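Local coordinates for protein CurM Sulfotransferase (Moorea producta, PDB 4GBM) that probably transfers a sulfuryl group from PAPS to an intermediate of curacin biosynthesis, and here holds adenosine-3'-5'-diphosphate, the cofactor left after transfer, at residues Pro61-Leu66 and Ser264-Asp269; Met142-Leu147 and Trp197-Gln202; Val174-Gln179 and Asp269-Lys274. The protein carries 2 engineered substitutions. All coordinates share one frame; numbering follows the deposited sequence.

Overall arrangement
From the N terminus, the chain first reaches 61-66, after strand 58-59, where contact 1 closes a long excursion by joining 264-269. Contact 2 lies wholly within that excursion and joins the start of helix 144-153 to helix 189-208. Contact 3 starts between the segments of contact 2, at the end of helix 166-175, and reaches 269-274, crossing both others. Contacts 1 and 3 share D269 and touch, S268 and I267 packing on M176 and M178. Contact 2 stays apart, about 18 and 20 Å from contacts 1 and 3, centre to centre. The late loop is thus tied to the loop after strand 58-59 and to the end of helix 166-175, beside the bound adenosine-3'-5'-diphosphate.

Contact 1: residues Pro61-Leu66 and Ser264-Asp269; sequences PPELHL and SLSISD. With ZN (zinc ion), chain F; ZN (zinc ion), chain C.
H65 and S266 make the direct polar contact. H65 NE2 donates to S266 OG over 2.7 Å, with the hydroxyl oxygen lying in the imidazole plane although the N-H angle, 137°, is clearly bent. On the other side of the ring, ND1 binds a zinc ion at 2.1 Å, so both ring nitrogens are engaged and the rotation of the imidazole is fixed. Water 2 is another ligand of this metal.

A second, water-mediated layer carries the bonding onward. S266 OG, having accepted from H65, donates to water 1, and that water spends its own protons on E63 OE1 (2.7 Å) and on the backbone oxygen S264 O (2.8 Å). The E63 chain can reach the water because it folds at chi2 (82°) instead of running straight out; its other oxygen, OE2, forms a salt bridge with K136.

Van der Waals packing fills in around these bonds. E63 CB sits over one face of the H65 ring, toward its rim, and also lies 3.9 Å from S266 OG. Farther along, P62 CG rests 3.8 Å from S264 OG, a hydroxyl whose hydrogen-bond partner is M256 O.

The arrangement is that of a metal-bound histidine steadied by a second-shell serine, here joining two irregular loops, one of them following edge strand 58-59 of the sulfotransferase alpha/beta fold.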
loop_
_atom_site.group_PDB
_atom_site.type_symbol
_atom_site.label_atom_id
_atom_site.label_comp_id
_atom_site.label_asym_id
_atom_site.label_seq_id
_atom_site.Cartn_x
_atom_site.Cartn_y
_atom_site.Cartn_z
ATOM N N PRO A 61 -8.685 -3.855 1.020
ATOM C CA PRO A 61 -8.987 -3.841 -0.410
ATOM C C PRO A 61 -7.829 -3.348 -1.285
ATOM O O PRO A 61 -6.851 -2.813 -0.759
ATOM C CB PRO A 61 -10.139 -2.832 -0.494
ATOM C CG PRO A 61 -9.804 -1.825 0.561
ATOM C CD PRO A 61 -9.207 -2.647 1.698
ATOM N N PRO A 62 -7.953 -3.502 -2.622
ATOM C CA PRO A 62 -7.065 -2.770 -3.530
ATOM C C PRO A 62 -7.232 -1.267 -3.303
ATOM O O PRO A 62 -8.225 -0.840 -2.693
ATOM C CB PRO A 62 -7.586 -3.144 -4.929
ATOM C CG PRO A 62 -8.446 -4.352 -4.731
ATOM C CD PRO A 62 -9.005 -4.238 -3.346
ATOM N N GLU A 63 -6.269 -0.489 -3.793
ATOM C CA GLU A 63 -6.204 0.956 -3.565
ATOM C C GLU A 63 -7.537 1.680 -3.765
ATOM O O GLU A 63 -8.167 1.581 -4.819
ATOM C CB GLU A 63 -5.130 1.588 -4.461
ATOM C CG GLU A 63 -3.687 1.409 -3.969
ATOM C CD GLU A 63 -3.035 0.063 -4.307
ATOM O OE1 GLU A 63 -3.657 -0.819 -4.950
ATOM O OE2 GLU A 63 -1.865 -0.101 -3.910
ATOM N N LEU A 64 -7.938 2.433 -2.745
ATOM C CA LEU A 64 -9.201 3.176 -2.778
ATOM C C LEU A 64 -9.061 4.536 -3.452
ATOM O O LEU A 64 -10.056 5.097 -3.924
ATOM C CB LEU A 64 -9.743 3.359 -1.356
ATOM C CG LEU A 64 -10.085 2.079 -0.589
ATOM C CD1 LEU A 64 -10.361 2.397 0.872
ATOM C CD2 LEU A 64 -11.255 1.344 -1.229
ATOM N N HIS A 65 -7.841 5.077 -3.485
ATOM C CA HIS A 65 -7.577 6.400 -4.079
ATOM C C HIS A 65 -8.478 7.515 -3.510
ATOM O O HIS A 65 -8.948 8.387 -4.246
ATOM C CB HIS A 65 -7.672 6.352 -5.618
ATOM C CG HIS A 65 -6.924 5.209 -6.240
ATOM N ND1 HIS A 65 -5.553 5.191 -6.349
ATOM C CD2 HIS A 65 -7.358 4.047 -6.783
ATOM C CE1 HIS A 65 -5.171 4.075 -6.942
ATOM N NE2 HIS A 65 -6.248 3.357 -7.205
ATOM N N LEU A 66 -8.684 7.485 -2.196
ATOM C CA LEU A 66 -9.487 8.501 -1.512
ATOM C C LEU A 66 -8.607 9.554 -0.837
ATOM O O LEU A 66 -8.809 10.756 -1.034
ATOM C CB LEU A 66 -10.402 7.845 -0.476
ATOM C CG LEU A 66 -11.538 6.947 -0.986
ATOM C CD1 LEU A 66 -12.183 6.230 0.182
ATOM C CD2 LEU A 66 -12.577 7.750 -1.761
ATOM N N SER A 264 -7.966 -4.804 -10.361
ATOM C CA SER A 264 -7.370 -4.620 -9.028
ATOM C C SER A 264 -6.040 -3.873 -9.082
ATOM O O SER A 264 -5.404 -3.654 -8.050
ATOM C CB SER A 264 -7.212 -5.960 -8.301
ATOM O OG SER A 264 -8.479 -6.453 -7.899
ATOM N N LEU A 265 -5.626 -3.489 -10.287
ATOM C CA LEU A 265 -4.355 -2.796 -10.486
ATOM C C LEU A 265 -4.593 -1.308 -10.659
ATOM O O LEU A 265 -5.661 -0.894 -11.112
ATOM C CB LEU A 265 -3.627 -3.353 -11.712
ATOM C CG LEU A 265 -2.677 -4.541 -11.550
ATOM C CD1 LEU A 265 -3.315 -5.739 -10.830
ATOM C CD2 LEU A 265 -2.171 -4.941 -12.933
ATOM N N SER A 266 -3.599 -0.505 -10.297
ATOM C CA SER A 266 -3.719 0.939 -10.395
ATOM C C SER A 266 -2.573 1.500 -11.201
ATOM O O SER A 266 -2.767 1.888 -12.361
ATOM C CB SER A 266 -3.770 1.578 -9.000
ATOM O OG SER A 266 -4.969 1.208 -8.346
ATOM N N ILE A 267 -1.383 1.511 -10.599
ATOM C CA ILE A 267 -0.217 2.173 -11.193
ATOM C C ILE A 267 0.736 1.251 -11.944
ATOM O O ILE A 267 1.333 1.663 -12.934
ATOM C CB ILE A 267 0.565 3.018 -10.165
ATOM C CG1 ILE A 267 1.107 2.149 -9.021
ATOM C CG2 ILE A 267 -0.324 4.137 -9.622
ATOM C CD1 ILE A 267 2.285 2.766 -8.274
ATOM N N SER A 268 0.887 0.020 -11.464
ATOM C CA SER A 268 1.678 -0.986 -12.167
ATOM C C SER A 268 1.100 -2.351 -11.835
ATOM O O SER A 268 -0.002 -2.440 -11.292
ATOM C CB SER A 268 3.153 -0.917 -11.766
ATOM O OG SER A 268 3.940 -1.736 -12.618
ATOM N N ASP A 269 1.840 -3.404 -12.175
ATOM C CA ASP A 269 1.448 -4.773 -11.853
ATOM C C ASP A 269 2.310 -5.248 -10.689
ATOM O O ASP A 269 3.536 -5.297 -10.818
ATOM C CB ASP A 269 1.649 -5.682 -13.078
ATOM C CG ASP A 269 0.985 -7.045 -12.931
ATOM O OD1 ASP A 269 0.594 -7.405 -11.802
ATOM O OD2 ASP A 269 0.845 -7.756 -13.956
HETATM ZN ZN ZN F . -4.124 6.714 -5.934
HETATM ZN ZN ZN C . -0.646 -8.986 -11.736
HETATM O O HOH W 1 -5.142 -1.028 -7.172
HETATM O O HOH W 2 -2.387 6.152 -7.055
#

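Contact 2: residues Met142-Leu147 and Trp197-Gln202; sequences MEPTIL and WAKSNQ
K199 sends its side chain out from helix 189-208 nearly straight, with CG opposite the backbone N (chi1 175°), and this extended run carries CE up to the carbonyl oxygen of M142; the turn at chi4 (53°) sets only where NZ goes. M142 is folded instead, and its bend at chi2 (-62°) brings SD round toward S200. In the P-loop-type alpha/beta fold of sulfotransferases, the lead-in and first residue of helix 144-153 here pack against the side of helix 189-208: the former helix belongs to the beta-alpha-beta crossover from strand 132-136 to strand 158-163, and the latter lies on the next connection, to strand 216-220.

Backbones come close at one point, where the CA atoms of M142 and S200 are 5.1 Å apart. K199 CE approaches M142 O to 3.1 Å. M142, K199 and S200 each have a second conformer, so the fine detail of their meeting is doubtful. The polar ends of the two helix residues are held within their own helix, K199 NZ by N203 OD1 and S200 OG by V196 O.

E143 occupies the N-cap of helix 144-153. In the K199 conformer given, P144 CD lies 4.1 Å from K199 NZ, and E143 OE2, opposite in charge but not in contact, 5.3 Å from it.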
loop_
_atom_site.group_PDB
_atom_site.type_symbol
_atom_site.label_atom_id
_atom_site.label_comp_id
_atom_site.label_asym_id
_atom_site.label_seq_id
_atom_site.Cartn_x
_atom_site.Cartn_y
_atom_site.Cartn_z
ATOM N N MET A 142 4.818 9.425 -1.352
ATOM C CA MET A 142 5.415 10.348 -2.316
ATOM C C MET A 142 5.122 11.811 -2.003
ATOM O O MET A 142 5.798 12.704 -2.514
ATOM C CB MET A 142 4.957 10.006 -3.736
ATOM C CG MET A 142 5.390 8.628 -4.196
ATOM S SD MET A 142 7.184 8.466 -4.254
ATOM C CE MET A 142 7.580 9.353 -5.762
ATOM N N GLU A 143 4.118 12.056 -1.164
ATOM C CA GLU A 143 3.715 13.423 -0.830
ATOM C C GLU A 143 3.484 13.585 0.668
ATOM O O GLU A 143 2.515 13.041 1.202
ATOM C CB GLU A 143 2.436 13.814 -1.585
ATOM C CG GLU A 143 2.576 13.941 -3.105
ATOM C CD GLU A 143 3.465 15.099 -3.545
ATOM O OE1 GLU A 143 3.940 15.065 -4.703
ATOM O OE2 GLU A 143 3.695 16.041 -2.750
ATOM N N PRO A 144 4.363 14.343 1.355
ATOM C CA PRO A 144 4.167 14.565 2.790
ATOM C C PRO A 144 2.773 15.085 3.158
ATOM O O PRO A 144 2.263 14.732 4.219
ATOM C CB PRO A 144 5.237 15.604 3.130
ATOM C CG PRO A 144 6.329 15.305 2.163
ATOM C CD PRO A 144 5.607 14.978 0.879
ATOM N N THR A 145 2.157 15.889 2.291
ATOM C CA THR A 145 0.816 16.407 2.578
ATOM C C THR A 145 -0.268 15.326 2.574
ATOM O O THR A 145 -1.280 15.475 3.256
ATOM C CB THR A 145 0.407 17.589 1.659
ATOM O OG1 THR A 145 0.411 17.167 0.291
ATOM C CG2 THR A 145 1.361 18.772 1.841
ATOM N N ILE A 146 -0.057 14.235 1.830
ATOM C CA ILE A 146 -1.009 13.119 1.842
ATOM C C ILE A 146 -0.904 12.344 3.160
ATOM O O ILE A 146 -1.922 12.015 3.768
ATOM C CB ILE A 146 -0.846 12.169 0.629
ATOM C CG1 ILE A 146 -1.175 12.902 -0.676
ATOM C CG2 ILE A 146 -1.746 10.933 0.794
ATOM C CD1 ILE A 146 -0.818 12.110 -1.953
ATOM N N LEU A 147 0.325 12.074 3.603
ATOM C CA LEU A 147 0.543 11.440 4.910
ATOM C C LEU A 147 -0.117 12.242 6.030
ATOM O O LEU A 147 -0.780 11.678 6.911
ATOM C CB LEU A 147 2.045 11.256 5.179
ATOM C CG LEU A 147 2.812 10.363 4.194
ATOM C CD1 LEU A 147 4.290 10.351 4.536
ATOM C CD2 LEU A 147 2.257 8.925 4.184
ATOM N N TRP A 197 12.539 5.525 -4.295
ATOM C CA TRP A 197 12.796 4.778 -3.063
ATOM C C TRP A 197 13.278 5.706 -1.941
ATOM O O TRP A 197 12.797 5.620 -0.810
ATOM C CB TRP A 197 13.807 3.649 -3.309
ATOM C CG TRP A 197 14.031 2.786 -2.096
ATOM C CD1 TRP A 197 13.325 1.665 -1.749
ATOM C CD2 TRP A 197 15.022 2.970 -1.071
ATOM N NE1 TRP A 197 13.809 1.146 -0.571
ATOM C CE2 TRP A 197 14.849 1.926 -0.133
ATOM C CE3 TRP A 197 16.037 3.917 -0.855
ATOM C CZ2 TRP A 197 15.653 1.800 1.007
ATOM C CZ3 TRP A 197 16.837 3.793 0.275
ATOM C CH2 TRP A 197 16.641 2.738 1.192
ATOM N N ALA A 198 14.209 6.606 -2.268
ATOM C CA ALA A 198 14.792 7.512 -1.274
ATOM C C ALA A 198 13.767 8.509 -0.737
ATOM O O ALA A 198 13.662 8.692 0.482
ATOM C CB ALA A 198 16.001 8.250 -1.864
ATOM N N LYS A 199 13.008 9.133 -1.642
ATOM C CA LYS A 199 12.021 10.141 -1.242
ATOM C C LYS A 199 10.876 9.525 -0.438
ATOM O O LYS A 199 10.485 10.073 0.603
ATOM C CB LYS A 199 11.491 10.916 -2.457
ATOM C CG LYS A 199 10.367 11.891 -2.137
ATOM C CD LYS A 199 10.085 12.844 -3.288
ATOM C CE LYS A 199 8.766 13.586 -3.085
ATOM N NZ LYS A 199 8.645 14.279 -1.759
ATOM N N SER A 200 10.346 8.395 -0.907
ATOM C CA SER A 200 9.260 7.703 -0.211
ATOM C C SER A 200 9.686 7.341 1.204
ATOM O O SER A 200 8.976 7.614 2.169
ATOM C CB SER A 200 8.847 6.439 -0.967
ATOM O OG SER A 200 8.372 6.753 -2.261
ATOM N N ASN A 201 10.862 6.729 1.320
ATOM C CA ASN A 201 11.341 6.316 2.633
ATOM C C ASN A 201 11.669 7.481 3.545
ATOM O O ASN A 201 11.294 7.466 4.713
ATOM C CB ASN A 201 12.484 5.317 2.513
ATOM C CG ASN A 201 11.980 3.937 2.204
ATOM O OD1 ASN A 201 11.339 3.308 3.049
ATOM N ND2 ASN A 201 12.223 3.463 0.981
ATOM N N GLN A 202 12.335 8.506 3.014
ATOM C CA GLN A 202 12.605 9.686 3.830
ATOM C C GLN A 202 11.308 10.363 4.297
ATOM O O GLN A 202 11.207 10.782 5.458
ATOM C CB GLN A 202 13.515 10.687 3.111
ATOM C CG GLN A 202 14.084 11.749 4.067
ATOM C CD GLN A 202 14.897 11.128 5.187
ATOM O OE1 GLN A 202 15.899 10.452 4.940
ATOM N NE2 GLN A 202 14.472 11.349 6.425
#

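Contact 3: residues Val174-Gln179 and Asp269-Lys274; sequences VRMRMQ and DPNFLK. With ZN (zinc ion), chain C; A3P (adenosine-3'-5'-diphosphate), chain G.
M176 and N271 approach from opposite directions, N271 ND2 meeting M176 SD. The amide nitrogen points one N-H almost straight at the thioether, ND2 lying 3.6 Å from M176 SD with an N-H angle of 165°; the bond is weak. The turn of the M176 chain at chi2 (-57°) brings SD to N271, and chi3 (-67°) sends the methyl onto the 269-274 loop. There CE lies 3.5 Å from D269 O and touches D269 CB at 3.8 Å, the two chains crossing at a slant. M176 sits at the C-terminal end of helix 166-175, just before R177, whose positive phi belongs to a Schellman motif.

N271 has a second, stronger partner for the same nitrogen: ND2 donates to O2P of the 3'-phosphate of adenosine-3'-5'-diphosphate over 2.8 Å. Its carbonyl, OD1, accepts from K274 NZ at 2.9 Å, so both ends of the amide are engaged and its flip is set. Replacing it with an alanine would probably leave O2P and the methionine sulfur without this donor and K274 without one of its acceptors.

D269 ties several parts of the loop together. Its OD1 takes the backbone N of N271 in an Asx turn, approached from above the carboxylate plane, and also binds a zinc ion together with H261. OD2 forms a salt bridge with K274 NZ at 3.1 Å.

On the helix side, R175 faces the same phosphate edge-on: NH2 reaches O1P at 2.9 Å, while NH1 bonds to both O1P and O3P. E171 pairs with NH1, and S172 also bonds to the cofactor. Cationic and neutral donors from two distant parts of the chain thus share one phosphate, which is consistent with recognition of the 3'-phosphate that marks PAPS and its product.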
loop_
_atom_site.group_PDB
_atom_site.type_symbol
_atom_site.label_atom_id
_atom_site.label_comp_id
_atom_site.label_asym_id
_atom_site.label_seq_id
_atom_site.Cartn_x
_atom_site.Cartn_y
_atom_site.Cartn_z
ATOM N N VAL A 174 12.623 -0.339 -12.430
ATOM C CA VAL A 174 13.183 -0.199 -13.774
ATOM C C VAL A 174 12.646 -1.284 -14.715
ATOM O O VAL A 174 12.235 -0.986 -15.843
ATOM C CB VAL A 174 14.735 -0.180 -13.726
ATOM C CG1 VAL A 174 15.347 -0.248 -15.125
ATOM C CG2 VAL A 174 15.224 1.094 -13.024
ATOM N N ARG A 175 12.628 -2.530 -14.239
ATOM C CA ARG A 175 12.106 -3.661 -15.019
ATOM C C ARG A 175 10.649 -3.439 -15.439
ATOM O O ARG A 175 10.253 -3.789 -16.567
ATOM C CB ARG A 175 12.247 -4.966 -14.221
ATOM C CG ARG A 175 11.571 -6.193 -14.864
ATOM C CD ARG A 175 12.046 -7.536 -14.277
ATOM N NE ARG A 175 12.268 -7.488 -12.830
ATOM C CZ ARG A 175 11.300 -7.469 -11.914
ATOM N NH1 ARG A 175 11.617 -7.398 -10.625
ATOM N NH2 ARG A 175 10.018 -7.502 -12.283
ATOM N N MET A 176 9.866 -2.852 -14.534
ATOM C CA MET A 176 8.440 -2.610 -14.762
ATOM C C MET A 176 8.174 -1.326 -15.547
ATOM O O MET A 176 7.023 -1.008 -15.859
ATOM C CB MET A 176 7.674 -2.613 -13.431
ATOM C CG MET A 176 7.704 -3.966 -12.708
ATOM S SD MET A 176 7.055 -5.320 -13.698
ATOM C CE MET A 176 5.326 -4.860 -13.814
ATOM N N ARG A 177 9.250 -0.600 -15.856
ATOM C CA ARG A 177 9.202 0.616 -16.684
ATOM C C ARG A 177 8.305 1.701 -16.094
ATOM O O ARG A 177 7.527 2.344 -16.805
ATOM C CB ARG A 177 8.789 0.277 -18.121
ATOM C CG ARG A 177 9.821 -0.570 -18.844
ATOM C CD ARG A 177 9.328 -1.091 -20.179
ATOM N NE ARG A 177 10.443 -1.588 -20.983
ATOM C CZ ARG A 177 11.096 -2.729 -20.764
ATOM N NH1 ARG A 177 10.762 -3.524 -19.749
ATOM N NH2 ARG A 177 12.096 -3.074 -21.561
ATOM N N MET A 178 8.434 1.906 -14.787
ATOM C CA MET A 178 7.570 2.840 -14.070
ATOM C C MET A 178 8.041 4.293 -14.075
ATOM O O MET A 178 7.335 5.165 -13.572
ATOM C CB MET A 178 7.370 2.359 -12.634
ATOM C CG MET A 178 6.547 1.096 -12.546
ATOM S SD MET A 178 6.561 0.404 -10.896
ATOM C CE MET A 178 5.637 1.643 -9.985
ATOM N N GLN A 179 9.214 4.561 -14.646
ATOM C CA GLN A 179 9.769 5.931 -14.643
ATOM C C GLN A 179 8.801 7.014 -15.158
ATOM O O GLN A 179 8.833 8.154 -14.682
ATOM C CB GLN A 179 11.125 6.004 -15.369
ATOM C CG GLN A 179 11.158 5.424 -16.779
ATOM C CD GLN A 179 11.521 3.942 -16.829
ATOM O OE1 GLN A 179 11.363 3.204 -15.850
ATOM N NE2 GLN A 179 12.010 3.501 -17.985
ATOM N N ASP A 269 1.840 -3.404 -12.175
ATOM C CA ASP A 269 1.448 -4.773 -11.853
ATOM C C ASP A 269 2.310 -5.248 -10.689
ATOM O O ASP A 269 3.536 -5.297 -10.818
ATOM C CB ASP A 269 1.649 -5.682 -13.078
ATOM C CG ASP A 269 0.985 -7.045 -12.931
ATOM O OD1 ASP A 269 0.594 -7.405 -11.802
ATOM O OD2 ASP A 269 0.845 -7.756 -13.956
ATOM N N PRO A 270 1.679 -5.585 -9.543
ATOM C CA PRO A 270 2.475 -6.089 -8.412
ATOM C C PRO A 270 2.982 -7.512 -8.633
ATOM O O PRO A 270 3.785 -8.007 -7.839
ATOM C CB PRO A 270 1.493 -6.040 -7.237
ATOM C CG PRO A 270 0.144 -6.132 -7.853
ATOM C CD PRO A 270 0.250 -5.439 -9.200
ATOM N N ASN A 271 2.497 -8.157 -9.697
ATOM C CA ASN A 271 2.935 -9.500 -10.100
ATOM C C ASN A 271 2.575 -10.580 -9.086
ATOM O O ASN A 271 3.145 -11.671 -9.092
ATOM C CB ASN A 271 4.432 -9.528 -10.437
ATOM C CG ASN A 271 4.779 -8.633 -11.613
ATOM O OD1 ASN A 271 4.021 -8.536 -12.587
ATOM N ND2 ASN A 271 5.933 -7.968 -11.531
ATOM N N PHE A 272 1.603 -10.260 -8.241
ATOM C CA PHE A 272 1.124 -11.177 -7.218
ATOM C C PHE A 272 0.625 -12.484 -7.848
ATOM O O PHE A 272 0.913 -13.573 -7.348
ATOM C CB PHE A 272 0.040 -10.489 -6.370
ATOM C CG PHE A 272 -0.622 -11.404 -5.378
ATOM C CD1 PHE A 272 0.037 -11.768 -4.201
ATOM C CD2 PHE A 272 -1.899 -11.903 -5.619
ATOM C CE1 PHE A 272 -0.565 -12.628 -3.288
ATOM C CE2 PHE A 272 -2.508 -12.761 -4.709
ATOM C CZ PHE A 272 -1.835 -13.123 -3.539
ATOM N N LEU A 273 -0.089 -12.379 -8.965
ATOM C CA LEU A 273 -0.641 -13.568 -9.612
ATOM C C LEU A 273 0.359 -14.304 -10.517
ATOM O O LEU A 273 -0.010 -15.260 -11.206
ATOM C CB LEU A 273 -1.951 -13.240 -10.341
ATOM C CG LEU A 273 -3.089 -12.737 -9.439
ATOM C CD1 LEU A 273 -4.300 -12.360 -10.274
ATOM C CD2 LEU A 273 -3.478 -13.744 -8.345
ATOM N N LYS A 274 1.620 -13.865 -10.509
ATOM C CA LYS A 274 2.699 -14.634 -11.143
ATOM C C LYS A 274 3.369 -15.592 -10.155
ATOM O O LYS A 274 4.314 -16.312 -10.508
ATOM C CB LYS A 274 3.722 -13.708 -11.805
ATOM C CG LYS A 274 3.168 -13.017 -13.050
ATOM C CD LYS A 274 4.206 -12.110 -13.686
ATOM C CE LYS A 274 3.617 -11.320 -14.847
ATOM N NZ LYS A 274 2.645 -10.285 -14.380
HETATM ZN ZN ZN C . -0.646 -8.986 -11.736
HETATM P P1 A3P G . 8.432 -7.800 -8.823
HETATM O O1P A3P G . 8.665 -6.691 -9.816
HETATM O O2P A3P G . 7.358 -8.770 -9.246
HETATM O O3P A3P G . 9.705 -8.437 -8.341
HETATM P P2 A3P G . 4.179 -3.865 -4.526
HETATM O O4P A3P G . 4.528 -3.001 -3.356
HETATM O O5P A3P G . 4.204 -3.184 -5.866
HETATM O O6P A3P G . 2.943 -4.693 -4.297
HETATM O "O5'" A3P G . 5.403 -4.919 -4.629
HETATM C "C5'" A3P G . 5.508 -5.756 -5.785
HETATM C "C4'" A3P G . 6.572 -6.780 -5.475
HETATM O "O4'" A3P G . 6.062 -7.691 -4.493
HETATM C "C3'" A3P G . 6.896 -7.664 -6.664
HETATM O "O3'" A3P G . 7.831 -7.009 -7.534
HETATM C "C2'" A3P G . 7.449 -8.902 -5.968
HETATM O "O2'" A3P G . 8.856 -8.780 -5.746
HETATM C "C1'" A3P G . 6.744 -8.933 -4.616
HETATM N N9 A3P G . 5.751 -10.037 -4.577
HETATM C C8 A3P G . 4.566 -10.107 -5.219
HETATM N N7 A3P G . 3.939 -11.288 -4.969
HETATM C C5 A3P G . 4.749 -11.988 -4.147
HETATM C C6 A3P G . 4.716 -13.312 -3.481
HETATM N N6 A3P G . 3.649 -14.131 -3.649
HETATM N N1 A3P G . 5.779 -13.651 -2.704
HETATM C C2 A3P G . 6.839 -12.831 -2.519
HETATM N N3 A3P G . 6.926 -11.612 -3.092
HETATM C C4 A3P G . 5.929 -11.161 -3.887
#